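Local atomic coordinates of acyl-coenzyme A oxidase acox-1.1 (Caenorhabditis elegans, PDB entry 5K3H), a protein that catalyses the FAD-dependent desaturation of acyl-CoA thioesters, with molecular oxygen reduced to hydrogen peroxide, in the first step of peroxisomal beta-oxidation. Residues Arg143-Thr148 with Ser196-Val201; Thr17-Thr22 with Asn610-Leu615. All coordinates share one frame; numbering follows the deposited sequence.

Interaction 1. Residues Arg143-Thr148 with Ser196-Val201; sequences REIIGT and SSNYAV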
ATOM      1  N   ARG B 143     -27.612 -21.347 -12.292  1.00 36.39           N
ATOM      2  CA  ARG B 143     -26.311 -21.843 -11.858  1.00 35.33           C
ATOM      3  C   ARG B 143     -26.067 -23.260 -12.365  1.00 33.24           C
ATOM      4  O   ARG B 143     -25.403 -24.059 -11.692  1.00 31.86           O
ATOM      5  CB  ARG B 143     -26.150 -21.756 -10.333  1.00 37.31           C
ATOM      6  CG  ARG B 143     -26.367 -20.337  -9.778  1.00 39.53           C
ATOM      7  CD  ARG B 143     -26.110 -20.203  -8.260  1.00 41.19           C
ATOM      8  NE  ARG B 143     -25.705 -18.829  -7.903  1.00 46.61           N
ATOM      9  CZ  ARG B 143     -25.828 -18.276  -6.690  1.00 48.45           C
ATOM     10  NH1 ARG B 143     -26.358 -18.962  -5.699  1.00 49.21           N
ATOM     11  NH2 ARG B 143     -25.429 -17.031  -6.461  1.00 46.06           N
ATOM     12  N   GLU B 144     -26.624 -23.587 -13.548  1.00 33.80           N
ATOM     13  CA  GLU B 144     -26.319 -24.860 -14.207  1.00 35.11           C
ATOM     14  C   GLU B 144     -24.933 -24.859 -14.813  1.00 34.15           C
ATOM     15  O   GLU B 144     -24.364 -25.937 -15.045  1.00 33.61           O
ATOM     16  CB  GLU B 144     -27.310 -25.184 -15.325  1.00 36.55           C
ATOM     17  CG  GLU B 144     -28.748 -25.326 -14.892  1.00 38.45           C
ATOM     18  CD  GLU B 144     -29.676 -25.657 -16.053  1.00 39.42           C
ATOM     19  OE1 GLU B 144     -29.225 -26.269 -17.051  1.00 37.27           O
ATOM     20  OE2 GLU B 144     -30.855 -25.245 -15.992  1.00 42.11           O
ATOM     21  N   ILE B 145     -24.403 -23.661 -15.085  1.00 32.79           N
ATOM     22  CA  ILE B 145     -23.092 -23.443 -15.669  1.00 32.45           C
ATOM     23  C   ILE B 145     -22.390 -22.358 -14.866  1.00 32.13           C
ATOM     24  O   ILE B 145     -23.010 -21.597 -14.115  1.00 34.21           O
ATOM     25  CB  ILE B 145     -23.188 -23.045 -17.157  1.00 32.90           C
ATOM     26  CG1 ILE B 145     -24.062 -21.799 -17.325  1.00 33.30           C
ATOM     27  CG2 ILE B 145     -23.710 -24.199 -17.980  1.00 33.39           C
ATOM     28  CD1 ILE B 145     -24.114 -21.301 -18.766  1.00 33.67           C
ATOM     29  N   ILE B 146     -21.071 -22.311 -15.009  1.00 30.12           N
ATOM     30  CA  ILE B 146     -20.264 -21.283 -14.374  1.00 30.00           C
ATOM     31  C   ILE B 146     -19.535 -20.543 -15.483  1.00 29.56           C
ATOM     32  O   ILE B 146     -18.797 -21.151 -16.271  1.00 28.32           O
ATOM     33  CB  ILE B 146     -19.290 -21.875 -13.347  1.00 29.64           C
ATOM     34  CG1 ILE B 146     -20.064 -22.619 -12.261  1.00 29.48           C
ATOM     35  CG2 ILE B 146     -18.421 -20.793 -12.733  1.00 29.77           C
ATOM     36  CD1 ILE B 146     -19.184 -23.312 -11.260  1.00 29.72           C
ATOM     37  N   GLY B 147     -19.744 -19.230 -15.545  1.00 26.95           N
ATOM     38  CA  GLY B 147     -19.203 -18.432 -16.616  1.00 27.83           C
ATOM     39  C   GLY B 147     -18.413 -17.253 -16.083  1.00 27.82           C
ATOM     40  O   GLY B 147     -18.495 -16.883 -14.911  1.00 27.70           O
ATOM     41  N   THR B 148     -17.623 -16.680 -16.984  1.00 26.48           N
ATOM     42  CA  THR B 148     -16.879 -15.461 -16.728  1.00 25.79           C
ATOM     43  C   THR B 148     -16.853 -14.673 -18.033  1.00 26.34           C
ATOM     44  O   THR B 148     -17.454 -15.070 -19.036  1.00 25.57           O
ATOM     45  CB  THR B 148     -15.478 -15.795 -16.178  1.00 25.88           C
ATOM     46  OG1 THR B 148     -14.751 -14.593 -15.888  1.00 25.68           O
ATOM     47  CG2 THR B 148     -14.694 -16.643 -17.179  1.00 26.43           C
ATOM     48  N   SER B 196     -12.566 -22.679 -12.491  1.00 27.91           N
ATOM     49  CA  SER B 196     -13.963 -22.795 -12.069  1.00 28.10           C
ATOM     50  C   SER B 196     -14.936 -22.781 -13.239  1.00 28.43           C
ATOM     51  O   SER B 196     -15.899 -23.560 -13.255  1.00 29.32           O
ATOM     52  CB  SER B 196     -14.345 -21.649 -11.120  1.00 27.77           C
ATOM     53  OG  SER B 196     -13.548 -21.628  -9.947  1.00 28.41           O
ATOM     54  N   SER B 197     -14.735 -21.882 -14.198  1.00 27.39           N
ATOM     55  CA  SER B 197     -15.720 -21.686 -15.248  1.00 28.09           C
ATOM     56  C   SER B 197     -15.678 -22.811 -16.275  1.00 27.76           C
ATOM     57  O   SER B 197     -14.611 -23.330 -16.615  1.00 26.42           O
ATOM     58  CB  SER B 197     -15.489 -20.337 -15.933  1.00 28.11           C
ATOM     59  OG  SER B 197     -15.751 -19.276 -15.037  1.00 27.98           O
ATOM     60  N   ASN B 198     -16.851 -23.196 -16.768  1.00 27.93           N
ATOM     61  CA  ASN B 198     -16.913 -24.055 -17.937  1.00 28.88           C
ATOM     62  C   ASN B 198     -17.403 -23.335 -19.182  1.00 29.08           C
ATOM     63  O   ASN B 198     -17.306 -23.895 -20.277  1.00 29.04           O
ATOM     64  CB  ASN B 198     -17.768 -25.312 -17.668  1.00 29.14           C
ATOM     65  CG  ASN B 198     -19.068 -25.026 -16.928  1.00 29.60           C
ATOM     66  OD1 ASN B 198     -19.607 -23.919 -16.939  1.00 28.36           O
ATOM     67  ND2 ASN B 198     -19.569 -26.046 -16.260  1.00 32.47           N
ATOM     68  N   TYR B 199     -17.890 -22.109 -19.047  1.00 26.62           N
ATOM     69  CA  TYR B 199     -18.236 -21.250 -20.173  1.00 28.38           C
ATOM     70  C   TYR B 199     -17.563 -19.894 -19.998  1.00 26.95           C
ATOM     71  O   TYR B 199     -17.145 -19.528 -18.896  1.00 26.38           O
ATOM     72  CB  TYR B 199     -19.763 -21.090 -20.298  1.00 29.76           C
ATOM     73  CG  TYR B 199     -20.442 -22.311 -20.890  1.00 33.42           C
ATOM     74  CD1 TYR B 199     -20.566 -23.498 -20.149  1.00 33.60           C
ATOM     75  CD2 TYR B 199     -21.003 -22.270 -22.165  1.00 35.04           C
ATOM     76  CE1 TYR B 199     -21.176 -24.624 -20.682  1.00 34.21           C
ATOM     77  CE2 TYR B 199     -21.620 -23.382 -22.701  1.00 36.43           C
ATOM     78  CZ  TYR B 199     -21.709 -24.560 -21.954  1.00 36.38           C
ATOM     79  OH  TYR B 199     -22.337 -25.670 -22.485  1.00 35.82           O
ATOM     80  N   ALA B 200     -17.434 -19.156 -21.101  1.00 26.82           N
ATOM     81  CA  ALA B 200     -17.046 -17.750 -21.016  1.00 27.75           C
ATOM     82  C   ALA B 200     -17.640 -16.969 -22.176  1.00 27.69           C
ATOM     83  O   ALA B 200     -17.792 -17.490 -23.279  1.00 28.07           O
ATOM     84  CB  ALA B 200     -15.522 -17.580 -21.016  1.00 26.55           C
ATOM     85  N   VAL B 201     -17.967 -15.709 -21.931  1.00 26.61           N
ATOM     86  CA  VAL B 201     -18.181 -14.779 -23.032  1.00 26.85           C
ATOM     87  C   VAL B 201     -16.806 -14.216 -23.391  1.00 25.50           C
ATOM     88  O   VAL B 201     -16.143 -13.591 -22.558  1.00 26.29           O
ATOM     89  CB  VAL B 201     -19.172 -13.665 -22.655  1.00 27.65           C
ATOM     90  CG1 VAL B 201     -19.292 -12.649 -23.791  1.00 28.49           C
ATOM     91  CG2 VAL B 201     -20.552 -14.238 -22.274  1.00 27.14           C
TER
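In the beta domain, strand 147-150 runs parallel to strand 199-208, and the residues leading into them are tied together where the pairing begins. The crowded chi1 of Asn-198 (44°, CG between backbone N and carbonyl carbon) turns its amide back so that an OD1 lone pair accepts the N-H of Ile-146, N and OD1 being 2.9 Å apart and the bond nearly straight (164°). The isoleucine carbonyl is gripped twice: Ile-146 O accepts from Asn-198 N at 2.9 Å, a bent bond, and from Tyr-199 N at 3.1 Å. An alanine at Asn-198 would probably leave the buried Ile-146 N without its acceptor and loosen the entry to the strand. Further along, Val-201 N donates to Thr-148 O at 3.0 Å. The methyl CG2 of Ile-146 packs against Ser-196 O and Ser-197 CA, and Thr-148 CG2 lies 3.6 Å from Ser-197 OG, itself bonded to Asn-192 O. Ile-145 CG2 rests against Tyr-199 CE1 at 3.7 Å, the side chains crossing at about a right angle. Thr-148 OG1 is hydrogen-bonded to the carbonyl O of Gly-191, which binds FAD, as do Tyr-149, Ala-150, Gln-151 and Thr-152 next along the chain; the parallel pair borders the flavin site shared between the subunits.

Interaction 2. Residues Thr17-Thr22 with Asn610-Leu615; sequences TAERLT and NAVSLL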
ATOM      1  N   THR B  17     -17.046   1.717  24.630  1.00 19.89           N
ATOM      2  CA  THR B  17     -18.368   2.220  25.005  1.00 19.46           C
ATOM      3  C   THR B  17     -18.359   3.726  25.299  1.00 18.78           C
ATOM      4  O   THR B  17     -19.277   4.440  24.888  1.00 19.25           O
ATOM      5  CB  THR B  17     -18.901   1.438  26.196  1.00 19.46           C
ATOM      6  OG1 THR B  17     -19.003   0.062  25.818  1.00 20.06           O
ATOM      7  CG2 THR B  17     -20.279   1.941  26.564  1.00 19.48           C
ATOM      8  N   ALA B  18     -17.333   4.231  25.994  1.00 18.66           N
ATOM      9  CA  ALA B  18     -17.256   5.666  26.265  1.00 18.36           C
ATOM     10  C   ALA B  18     -17.282   6.485  24.976  1.00 18.67           C
ATOM     11  O   ALA B  18     -17.896   7.562  24.927  1.00 18.56           O
ATOM     12  CB  ALA B  18     -15.990   5.993  27.056  1.00 17.99           C
ATOM     13  N   GLU B  19     -16.639   5.992  23.917  1.00 17.60           N
ATOM     14  CA  GLU B  19     -16.663   6.704  22.644  1.00 18.03           C
ATOM     15  C   GLU B  19     -18.015   6.599  21.948  1.00 18.08           C
ATOM     16  O   GLU B  19     -18.312   7.408  21.060  1.00 17.46           O
ATOM     17  CB  GLU B  19     -15.566   6.187  21.719  1.00 18.43           C
ATOM     18  CG  GLU B  19     -14.146   6.413  22.229  1.00 18.71           C
ATOM     19  CD  GLU B  19     -13.858   7.882  22.464  1.00 19.28           C
ATOM     20  OE1 GLU B  19     -14.378   8.735  21.681  1.00 18.72           O
ATOM     21  OE2 GLU B  19     -13.122   8.186  23.445  1.00 19.52           O
ATOM     22  N   ARG B  20     -18.821   5.604  22.301  1.00 17.07           N
ATOM     23  CA  ARG B  20     -20.133   5.445  21.703  1.00 17.91           C
ATOM     24  C   ARG B  20     -21.193   6.271  22.413  1.00 18.68           C
ATOM     25  O   ARG B  20     -22.131   6.760  21.759  1.00 18.55           O
ATOM     26  CB  ARG B  20     -20.514   3.959  21.689  1.00 17.88           C
ATOM     27  CG  ARG B  20     -19.637   3.139  20.716  1.00 18.05           C
ATOM     28  CD  ARG B  20     -19.916   1.626  20.758  1.00 17.98           C
ATOM     29  NE  ARG B  20     -19.456   0.936  19.546  1.00 17.89           N
ATOM     30  CZ  ARG B  20     -19.001  -0.316  19.516  1.00 18.07           C
ATOM     31  NH1 ARG B  20     -18.922  -1.053  20.616  1.00 17.60           N
ATOM     32  NH2 ARG B  20     -18.641  -0.852  18.373  1.00 18.63           N
ATOM     33  N   LEU B  21     -21.032   6.479  23.726  1.00 17.99           N
ATOM     34  CA  LEU B  21     -22.019   7.218  24.510  1.00 18.60           C
ATOM     35  C   LEU B  21     -22.118   8.682  24.116  1.00 18.73           C
ATOM     36  O   LEU B  21     -23.146   9.306  24.390  1.00 19.57           O
ATOM     37  CB  LEU B  21     -21.703   7.099  26.003  1.00 19.12           C
ATOM     38  CG  LEU B  21     -21.984   5.708  26.586  1.00 19.39           C
ATOM     39  CD1 LEU B  21     -21.471   5.620  28.009  1.00 19.63           C
ATOM     40  CD2 LEU B  21     -23.460   5.385  26.505  1.00 18.84           C
ATOM     41  N   THR B  22     -21.098   9.237  23.453  1.00 19.53           N
ATOM     42  CA  THR B  22     -21.106  10.629  23.022  1.00 18.47           C
ATOM     43  C   THR B  22     -21.836  10.835  21.686  1.00 19.13           C
ATOM     44  O   THR B  22     -21.903  11.974  21.194  1.00 20.20           O
ATOM     45  CB  THR B  22     -19.658  11.161  22.965  1.00 18.08           C
ATOM     46  OG1 THR B  22     -18.832  10.325  22.136  1.00 17.30           O
ATOM     47  CG2 THR B  22     -19.032  11.243  24.370  1.00 17.28           C
ATOM     48  N   ASN B 610     -18.457  11.732  17.651  1.00 16.66           N
ATOM     49  CA  ASN B 610     -19.326  11.013  16.746  1.00 16.29           C
ATOM     50  C   ASN B 610     -18.563  10.038  15.874  1.00 15.65           C
ATOM     51  O   ASN B 610     -19.188   9.343  15.059  1.00 15.81           O
ATOM     52  CB  ASN B 610     -20.099  11.995  15.854  1.00 16.47           C
ATOM     53  CG  ASN B 610     -21.383  12.462  16.487  1.00 16.93           C
ATOM     54  OD1 ASN B 610     -22.041  11.707  17.230  1.00 17.39           O
ATOM     55  ND2 ASN B 610     -21.756  13.704  16.211  1.00 17.39           N
ATOM     56  N   ALA B 611     -17.232   9.997  15.995  1.00 15.50           N
ATOM     57  CA  ALA B 611     -16.425   9.271  15.008  1.00 15.18           C
ATOM     58  C   ALA B 611     -16.719   7.769  15.037  1.00 15.18           C
ATOM     59  O   ALA B 611     -16.931   7.154  13.986  1.00 15.27           O
ATOM     60  CB  ALA B 611     -14.935   9.556  15.211  1.00 15.11           C
ATOM     61  N   VAL B 612     -16.687   7.151  16.228  1.00 15.23           N
ATOM     62  CA  VAL B 612     -17.000   5.722  16.332  1.00 15.12           C
ATOM     63  C   VAL B 612     -18.444   5.452  15.898  1.00 14.88           C
ATOM     64  O   VAL B 612     -18.724   4.455  15.219  1.00 14.66           O
ATOM     65  CB  VAL B 612     -16.713   5.200  17.761  1.00 15.27           C
ATOM     66  CG1 VAL B 612     -17.267   3.798  17.950  1.00 15.35           C
ATOM     67  CG2 VAL B 612     -15.200   5.186  18.034  1.00 15.36           C
ATOM     68  N   SER B 613     -19.378   6.353  16.235  1.00 14.61           N
ATOM     69  CA  SER B 613     -20.772   6.118  15.870  1.00 14.53           C
ATOM     70  C   SER B 613     -20.983   6.253  14.367  1.00 14.38           C
ATOM     71  O   SER B 613     -21.743   5.479  13.769  1.00 14.21           O
ATOM     72  CB  SER B 613     -21.681   7.060  16.646  1.00 14.62           C
ATOM     73  OG  SER B 613     -21.548   6.821  18.047  1.00 14.74           O
ATOM     74  N   LEU B 614     -20.278   7.189  13.728  1.00 14.61           N
ATOM     75  CA  LEU B 614     -20.349   7.326  12.273  1.00 14.78           C
ATOM     76  C   LEU B 614     -19.910   6.060  11.555  1.00 14.88           C
ATOM     77  O   LEU B 614     -20.433   5.745  10.479  1.00 14.75           O
ATOM     78  CB  LEU B 614     -19.477   8.497  11.797  1.00 14.69           C
ATOM     79  CG  LEU B 614     -20.017   9.900  12.074  1.00 14.58           C
ATOM     80  CD1 LEU B 614     -18.913  10.900  11.930  1.00 14.57           C
ATOM     81  CD2 LEU B 614     -21.204  10.230  11.133  1.00 14.50           C
ATOM     82  N   LEU B 615     -18.972   5.317  12.134  1.00 14.89           N
ATOM     83  CA  LEU B 615     -18.539   4.071  11.529  1.00 15.15           C
ATOM     84  C   LEU B 615     -19.415   2.898  11.949  1.00 15.35           C
ATOM     85  O   LEU B 615     -19.662   2.010  11.132  1.00 15.10           O
ATOM     86  CB  LEU B 615     -17.081   3.809  11.890  1.00 15.31           C
ATOM     87  CG  LEU B 615     -16.123   4.848  11.299  1.00 15.41           C
ATOM     88  CD1 LEU B 615     -14.808   4.805  12.059  1.00 15.55           C
ATOM     89  CD2 LEU B 615     -15.913   4.627   9.788  1.00 15.40           C
TER
HETATM   90  O   HOH W   1     -19.576   8.178  18.681  1.00 14.98           O
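Val-612, Arg-20 and Glu-19 carry the meeting of helix 14-21 with helix 590-616, whose short segments cross at 90° with their axes 7.8 Å apart. Val-612 points at the other helix and spreads its two methyls over neighbouring residues. With CG1 anti to the backbone N (chi1 170°), that methyl lies along the arginine from CG to NE, 3.7 Å from Arg-20 CG, whereas CG2 meets Glu-19 CB at 3.8 Å. The arginine chain is extended from CG to NE and passes Val-612 at about a right angle, while Glu-19 instead bends at chi2 (-58°). Beyond the valine, Arg-20 NE pairs with Asp-616 and NH1 with the carbonyl of Arg-632, and the carboxylate of Glu-19 forms salt bridges with Lys-333 and Arg-608; these salt bridges are likely to hold both chains in place around the valine. A water completes the junction, donating to Glu-19 O at 2.8 Å and accepting from Ser-613 OG at 2.5 Å; the same hydroxyl is bonded to Asn-5. The crossing is therefore polar on its Ser-613 side and apolar at Val-612. Around the crossing, helix 300-319 touches Val-612 through Thr-314 and Glu-19 through Ala-318, helix 338-367 packs on Ala-611 and Leu-615, and helix 27-35 lies against Ser-613 and Leu-614.

The two contacts lie on opposite sides of the chain's centre, 45 Å apart between centres and about 27 Å between nearest atoms, and have no strand or helix in common. Interaction 1 belongs to the mixed sheet of the beta domain; interaction 2 joins helices only. Both segments of interaction 1 fall in the sequence between the two helices of interaction 2, which brings the first helix of the chain against a helix late in the sequence. Interaction 1 borders FAD-binding residues directly, whereas in interaction 2 the side chain of Glu-19 remains about 8 Å from that of FAD-binding Gln-341. Each flavin site is assembled across the dimer, taking the former residues from one subunit and Gln-341 from the other.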